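Local coordinates for 3-oxoadipate enol-lactonase (Burkholderia xenovorans, PDB 2XUA), which probably hydrolyses the lactone ring of 3-oxoadipate enol-lactone, as an alpha/beta-hydrolase of aromatic (catechol) catabolism, at residues R57-R61 with Q77-V82; P72-L78 with S188-A192. All blocks are in the same frame, centred on the assembly; numbering follows the deposited sequence.

Interaction 1: R57-R61 with Q77-V82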
loop_
_atom_site.group_PDB
_atom_site.type_symbol
_atom_site.label_atom_id
_atom_site.label_comp_id
_atom_site.label_asym_id
_atom_site.label_seq_id
_atom_site.Cartn_x
_atom_site.Cartn_y
_atom_site.Cartn_z
ATOM N N ARG B 57 -3.889 5.603 12.127
ATOM C CA ARG B 57 -2.571 5.324 11.531
ATOM C C ARG B 57 -2.084 6.566 10.824
ATOM O O ARG B 57 -2.907 7.420 10.404
ATOM C CB ARG B 57 -2.698 4.212 10.483
ATOM C CG ARG B 57 -2.911 2.855 11.117
ATOM C CD ARG B 57 -3.058 1.836 9.947
ATOM N NE ARG B 57 -4.412 1.906 9.396
ATOM C CZ ARG B 57 -4.789 1.442 8.176
ATOM N NH1 ARG B 57 -3.914 0.939 7.336
ATOM N NH2 ARG B 57 -6.065 1.464 7.793
ATOM N N TYR B 58 -0.771 6.670 10.610
ATOM C CA TYR B 58 -0.261 7.824 9.926
ATOM C C TYR B 58 1.077 7.460 9.287
ATOM O O TYR B 58 1.707 6.472 9.660
ATOM C CB TYR B 58 -0.141 9.026 10.921
ATOM C CG TYR B 58 0.974 8.873 11.914
ATOM C CD1 TYR B 58 2.194 9.562 11.749
ATOM C CD2 TYR B 58 0.821 8.084 13.040
ATOM C CE1 TYR B 58 3.264 9.382 12.675
ATOM C CE2 TYR B 58 1.865 7.906 13.963
ATOM C CZ TYR B 58 3.079 8.542 13.749
ATOM O OH TYR B 58 4.082 8.376 14.657
ATOM N N ASP B 59 1.465 8.237 8.291
ATOM C CA ASP B 59 2.797 8.127 7.707
ATOM C C ASP B 59 3.718 9.054 8.484
ATOM O O ASP B 59 3.543 10.288 8.502
ATOM C CB ASP B 59 2.766 8.463 6.220
ATOM C CG ASP B 59 2.156 7.323 5.383
ATOM O OD1 ASP B 59 1.983 6.243 5.923
ATOM O OD2 ASP B 59 1.854 7.472 4.186
ATOM N N THR B 60 4.715 8.449 9.112
ATOM C CA THR B 60 5.724 9.241 9.850
ATOM C C THR B 60 6.341 10.277 8.905
ATOM O O THR B 60 6.451 10.055 7.708
ATOM C CB THR B 60 6.805 8.261 10.366
ATOM O OG1 THR B 60 6.198 7.281 11.225
ATOM C CG2 THR B 60 7.931 9.020 11.181
ATOM N N ARG B 61 6.767 11.428 9.409
ATOM C CA ARG B 61 7.425 12.395 8.520
ATOM C C ARG B 61 8.559 11.703 7.735
ATOM O O ARG B 61 9.215 10.790 8.223
ATOM C CB ARG B 61 8.015 13.584 9.325
ATOM C CG ARG B 61 8.928 13.169 10.436
ATOM C CD ARG B 61 9.745 14.472 10.875
ATOM N NE ARG B 61 8.835 15.440 11.514
ATOM C CZ ARG B 61 9.047 16.754 11.624
ATOM N NH1 ARG B 61 10.159 17.308 11.138
ATOM N NH2 ARG B 61 8.155 17.513 12.258
ATOM N N GLN B 77 10.700 15.826 17.393
ATOM C CA GLN B 77 9.832 16.141 16.285
ATOM C C GLN B 77 8.829 14.959 16.133
ATOM O O GLN B 77 7.613 15.146 15.933
ATOM C CB GLN B 77 10.586 16.336 14.983
ATOM C CG GLN B 77 11.149 17.778 14.774
ATOM C CD GLN B 77 12.221 17.778 13.722
ATOM O OE1 GLN B 77 12.875 16.757 13.522
ATOM N NE2 GLN B 77 12.398 18.911 13.021
ATOM N N LEU B 78 9.350 13.754 16.237
ATOM C CA LEU B 78 8.516 12.565 16.037
ATOM C C LEU B 78 7.432 12.434 17.081
ATOM O O LEU B 78 6.313 12.014 16.773
ATOM C CB LEU B 78 9.365 11.289 15.931
ATOM C CG LEU B 78 10.444 11.225 14.839
ATOM C CD1 LEU B 78 11.255 9.989 15.119
ATOM C CD2 LEU B 78 9.882 11.168 13.398
ATOM N N THR B 79 7.744 12.764 18.314
ATOM C CA THR B 79 6.771 12.703 19.371
ATOM C C THR B 79 5.702 13.799 19.143
ATOM O O THR B 79 4.494 13.544 19.295
ATOM C CB THR B 79 7.450 12.844 20.731
ATOM O OG1 THR B 79 8.374 11.771 20.921
ATOM C CG2 THR B 79 6.448 12.687 21.886
ATOM N N GLY B 80 6.156 14.994 18.772
ATOM C CA GLY B 80 5.295 16.140 18.583
ATOM C C GLY B 80 4.383 15.981 17.372
ATOM O O GLY B 80 3.274 16.537 17.312
ATOM N N ASP B 81 4.862 15.203 16.406
ATOM C CA ASP B 81 4.047 14.831 15.288
ATOM C C ASP B 81 2.805 14.058 15.776
ATOM O O ASP B 81 1.709 14.374 15.332
ATOM C CB ASP B 81 4.863 14.020 14.290
ATOM C CG ASP B 81 5.816 14.880 13.507
ATOM O OD1 ASP B 81 5.816 16.144 13.664
ATOM O OD2 ASP B 81 6.535 14.324 12.680
ATOM N N VAL B 82 2.982 13.081 16.662
ATOM C CA VAL B 82 1.865 12.205 17.158
ATOM C C VAL B 82 0.942 13.111 17.907
ATOM O O VAL B 82 -0.248 13.183 17.611
ATOM C CB VAL B 82 2.338 11.062 18.097
ATOM C CG1 VAL B 82 1.104 10.270 18.698
ATOM C CG2 VAL B 82 3.239 10.066 17.343
HETATM O O HOH W 1 6.031 10.091 14.583
HETATM O O HOH W 2 6.119 11.711 12.056
#
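A bidentate salt bridge dominates this buried contact between the end of strand 54-58, with the loop that follows, and helix 75-88. Arg61 reaches the helix through a bent side chain, chi1 p (54°), chi2 t and chi3 p (68°), which presents its guanidinium edge-on to the carboxylate of Asp81: Arg61 NE to Asp81 OD2 is 2.8 Å and Arg61 NH2 to Asp81 OD1 3.1 Å, both nearly linear. Asp81, an m rotamer with chi2 near zero, also accepts from Asn10 through OD1. Gln77, one turn earlier, lays its CB over one face of the guanidinium, while its OE1 turns back to the backbone NH of Thr74; Arg61 NH1 and Gln77 NE2, 3.3 Å apart, are two donors and merely touch. The aliphatic part of Arg61 is used too: its CG packs 3.7 Å from Leu78 CD2, a methyl that Thr60 CG2 also meets at 3.7 Å. Leu78 (m, t) leaves the helix sideways, yet its tip extends to the loop. Tyr58 takes the p rotamer, bringing its OH 3.3 Å from Val82 CG2; Tyr58 OH is also hydrogen-bonded to Ser32 OG and, at 2.6 Å, to water 1, which donates to Leu78 O. Water 2 links Arg61 N to Asp81 OD2, so the carboxylate binds the arginine side chain directly and its backbone NH through water. Strand 54-58 and helix 75-88 are the first two elements of a beta-alpha-beta crossover to the parallel strand 94-99, part of the alpha/beta-hydrolase fold, with the helix packed beside the central sheet.

Interaction 2: P72-L78 with S188-A192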
loop_
_atom_site.group_PDB
_atom_site.type_symbol
_atom_site.label_atom_id
_atom_site.label_comp_id
_atom_site.label_asym_id
_atom_site.label_seq_id
_atom_site.Cartn_x
_atom_site.Cartn_y
_atom_site.Cartn_z
ATOM N N PRO B 72 18.318 17.061 9.855
ATOM C CA PRO B 72 17.986 15.796 10.532
ATOM C C PRO B 72 16.650 15.891 11.260
ATOM O O PRO B 72 16.183 16.997 11.487
ATOM C CB PRO B 72 19.078 15.677 11.583
ATOM C CG PRO B 72 19.369 17.083 11.975
ATOM C CD PRO B 72 19.302 17.841 10.638
ATOM N N TYR B 73 16.044 14.758 11.635
ATOM C CA TYR B 73 14.833 14.813 12.465
ATOM C C TYR B 73 15.231 14.437 13.850
ATOM O O TYR B 73 16.335 13.894 14.096
ATOM C CB TYR B 73 13.707 13.869 11.970
ATOM C CG TYR B 73 13.286 14.077 10.550
ATOM C CD1 TYR B 73 13.389 15.315 9.940
ATOM C CD2 TYR B 73 12.708 13.039 9.825
ATOM C CE1 TYR B 73 12.989 15.492 8.628
ATOM C CE2 TYR B 73 12.296 13.211 8.552
ATOM C CZ TYR B 73 12.434 14.441 7.932
ATOM O OH TYR B 73 12.035 14.582 6.628
ATOM N N THR B 74 14.344 14.701 14.779
ATOM C CA THR B 74 14.641 14.355 16.144
ATOM C C THR B 74 13.486 13.583 16.711
ATOM O O THR B 74 12.357 13.700 16.192
ATOM C CB THR B 74 14.872 15.623 16.999
ATOM O OG1 THR B 74 13.639 16.357 17.108
ATOM C CG2 THR B 74 15.960 16.528 16.352
ATOM N N ILE B 75 13.759 12.837 17.782
ATOM C CA ILE B 75 12.727 12.108 18.549
ATOM C C ILE B 75 11.628 13.060 19.101
ATOM O O ILE B 75 10.433 12.658 19.211
ATOM C CB ILE B 75 13.343 11.186 19.629
ATOM C CG1 ILE B 75 12.323 10.212 20.242
ATOM C CG2 ILE B 75 14.028 12.037 20.811
ATOM C CD1 ILE B 75 11.650 9.250 19.230
ATOM N N GLU B 76 12.022 14.324 19.382
ATOM C CA GLU B 76 11.055 15.378 19.756
ATOM C C GLU B 76 10.177 15.812 18.605
ATOM O O GLU B 76 9.008 16.202 18.822
ATOM C CB GLU B 76 11.721 16.654 20.343
ATOM C CG GLU B 76 12.424 16.445 21.653
ATOM C CD GLU B 76 13.771 15.734 21.534
ATOM O OE1 GLU B 76 14.442 15.923 20.519
ATOM O OE2 GLU B 76 14.132 14.966 22.452
ATOM N N GLN B 77 10.700 15.826 17.393
ATOM C CA GLN B 77 9.832 16.141 16.285
ATOM C C GLN B 77 8.829 14.959 16.133
ATOM O O GLN B 77 7.613 15.146 15.933
ATOM C CB GLN B 77 10.586 16.336 14.983
ATOM C CG GLN B 77 11.149 17.778 14.774
ATOM C CD GLN B 77 12.221 17.778 13.722
ATOM O OE1 GLN B 77 12.875 16.757 13.522
ATOM N NE2 GLN B 77 12.398 18.911 13.021
ATOM N N LEU B 78 9.350 13.754 16.237
ATOM C CA LEU B 78 8.516 12.565 16.037
ATOM C C LEU B 78 7.432 12.434 17.081
ATOM O O LEU B 78 6.313 12.014 16.773
ATOM C CB LEU B 78 9.365 11.289 15.931
ATOM C CG LEU B 78 10.444 11.225 14.839
ATOM C CD1 LEU B 78 11.255 9.989 15.119
ATOM C CD2 LEU B 78 9.882 11.168 13.398
ATOM N N SER B 188 17.013 11.222 7.335
ATOM C CA SER B 188 16.809 12.091 8.504
ATOM C C SER B 188 16.261 11.343 9.707
ATOM O O SER B 188 16.506 11.726 10.842
ATOM C CB SER B 188 15.912 13.281 8.184
ATOM O OG SER B 188 16.522 14.062 7.180
ATOM N N ASN B 189 15.477 10.296 9.441
ATOM C CA ASN B 189 14.937 9.430 10.498
ATOM C C ASN B 189 16.044 8.550 11.019
ATOM O O ASN B 189 16.118 8.286 12.228
ATOM C CB ASN B 189 13.739 8.621 9.963
ATOM C CG ASN B 189 12.457 9.459 9.938
ATOM O OD1 ASN B 189 11.978 9.834 10.981
ATOM N ND2 ASN B 189 11.949 9.795 8.774
ATOM N N CYS B 190 16.956 8.128 10.153
ATOM C CA CYS B 190 18.134 7.421 10.673
ATOM C C CYS B 190 18.821 8.233 11.766
ATOM O O CYS B 190 19.131 7.718 12.841
ATOM C CB CYS B 190 19.136 7.167 9.546
ATOM S SG CYS B 190 18.599 5.933 8.331
ATOM N N GLU B 191 19.020 9.515 11.453
ATOM C CA GLU B 191 19.617 10.475 12.369
ATOM C C GLU B 191 18.817 10.587 13.653
ATOM O O GLU B 191 19.376 10.423 14.762
ATOM C CB GLU B 191 19.827 11.817 11.651
ATOM C CG GLU B 191 20.987 11.692 10.676
ATOM C CD GLU B 191 21.070 12.780 9.573
ATOM O OE1 GLU B 191 20.055 13.395 9.177
ATOM O OE2 GLU B 191 22.181 12.934 9.029
ATOM N N ALA B 192 17.488 10.750 13.522
ATOM C CA ALA B 192 16.666 10.759 14.729
ATOM C C ALA B 192 16.811 9.575 15.657
ATOM O O ALA B 192 16.833 9.749 16.896
ATOM C CB ALA B 192 15.151 11.013 14.406
HETATM O O HOH W 3 16.586 12.085 18.331
#
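One direct hydrogen bond joins the backbones: Tyr73 N donates to Ser188 O at 3.2 Å, although that carbonyl also receives Ala192 N within its own helix. Farther along both segments, water 3 accepts from Ile75 N (3.0 Å) and donates to Ala192 O (2.8 Å). The aromatic contact is a CH-pi interaction, Ser188 CB sitting 3.4 Å from the centroid of the Tyr73 ring and almost on its normal, while Asn189 ND2, hydrogen-bonded to Arg61 O, comes to the ring edge, 3.4 Å from Tyr73 CE2. Apolar packing centres on Ala192, whose CB lies 4.0 Å from Tyr73 CB and 4.1 Å from Leu78 CD1; so small a residue lets the two backbones come close, with the Thr74 and Ala192 CA atoms 4.4 Å apart. At the periphery Glu191 OE1 touches Pro72 CA (3.4 Å), and its carboxylate is paired with Arg143. Capping is local: Thr74 OG1 accepts from Gln77 N and Gln77 OE1 from Thr74 N, a capping box that starts helix 75-88. Helix 183-195 of the probable cap region meets core helix 75-88 beside the sheet, with Met101 of helix 101-112 touching Leu78 and Asn189, and helix 132-145 covering Ser188 and Cys190.

Interactions 1 and 2 share Gln77 and Leu78 at the start of helix 75-88, and their centres lie 10 Å apart. They meet directly: Arg61 O is 3.0 Å from Asn189 ND2, a probable hydrogen bond, and Arg61 CD packs 3.5 Å from Tyr73 CD2, where the guanidinium makes a cation-pi contact with the ring. Arg61 therefore connects 57-61, 72-78 and 188-192. Neither contact lines the laevulinic acid pocket; interaction 2 comes nearer, the ligand being about 8 Å from the Asn189 side chain, which touches the pocket residue Leu35, and about 10 Å from that of Thr60. The side chains of Tyr58 and Leu78 lie near, without touching, the residues of the probable nucleophile elbow around Ser100.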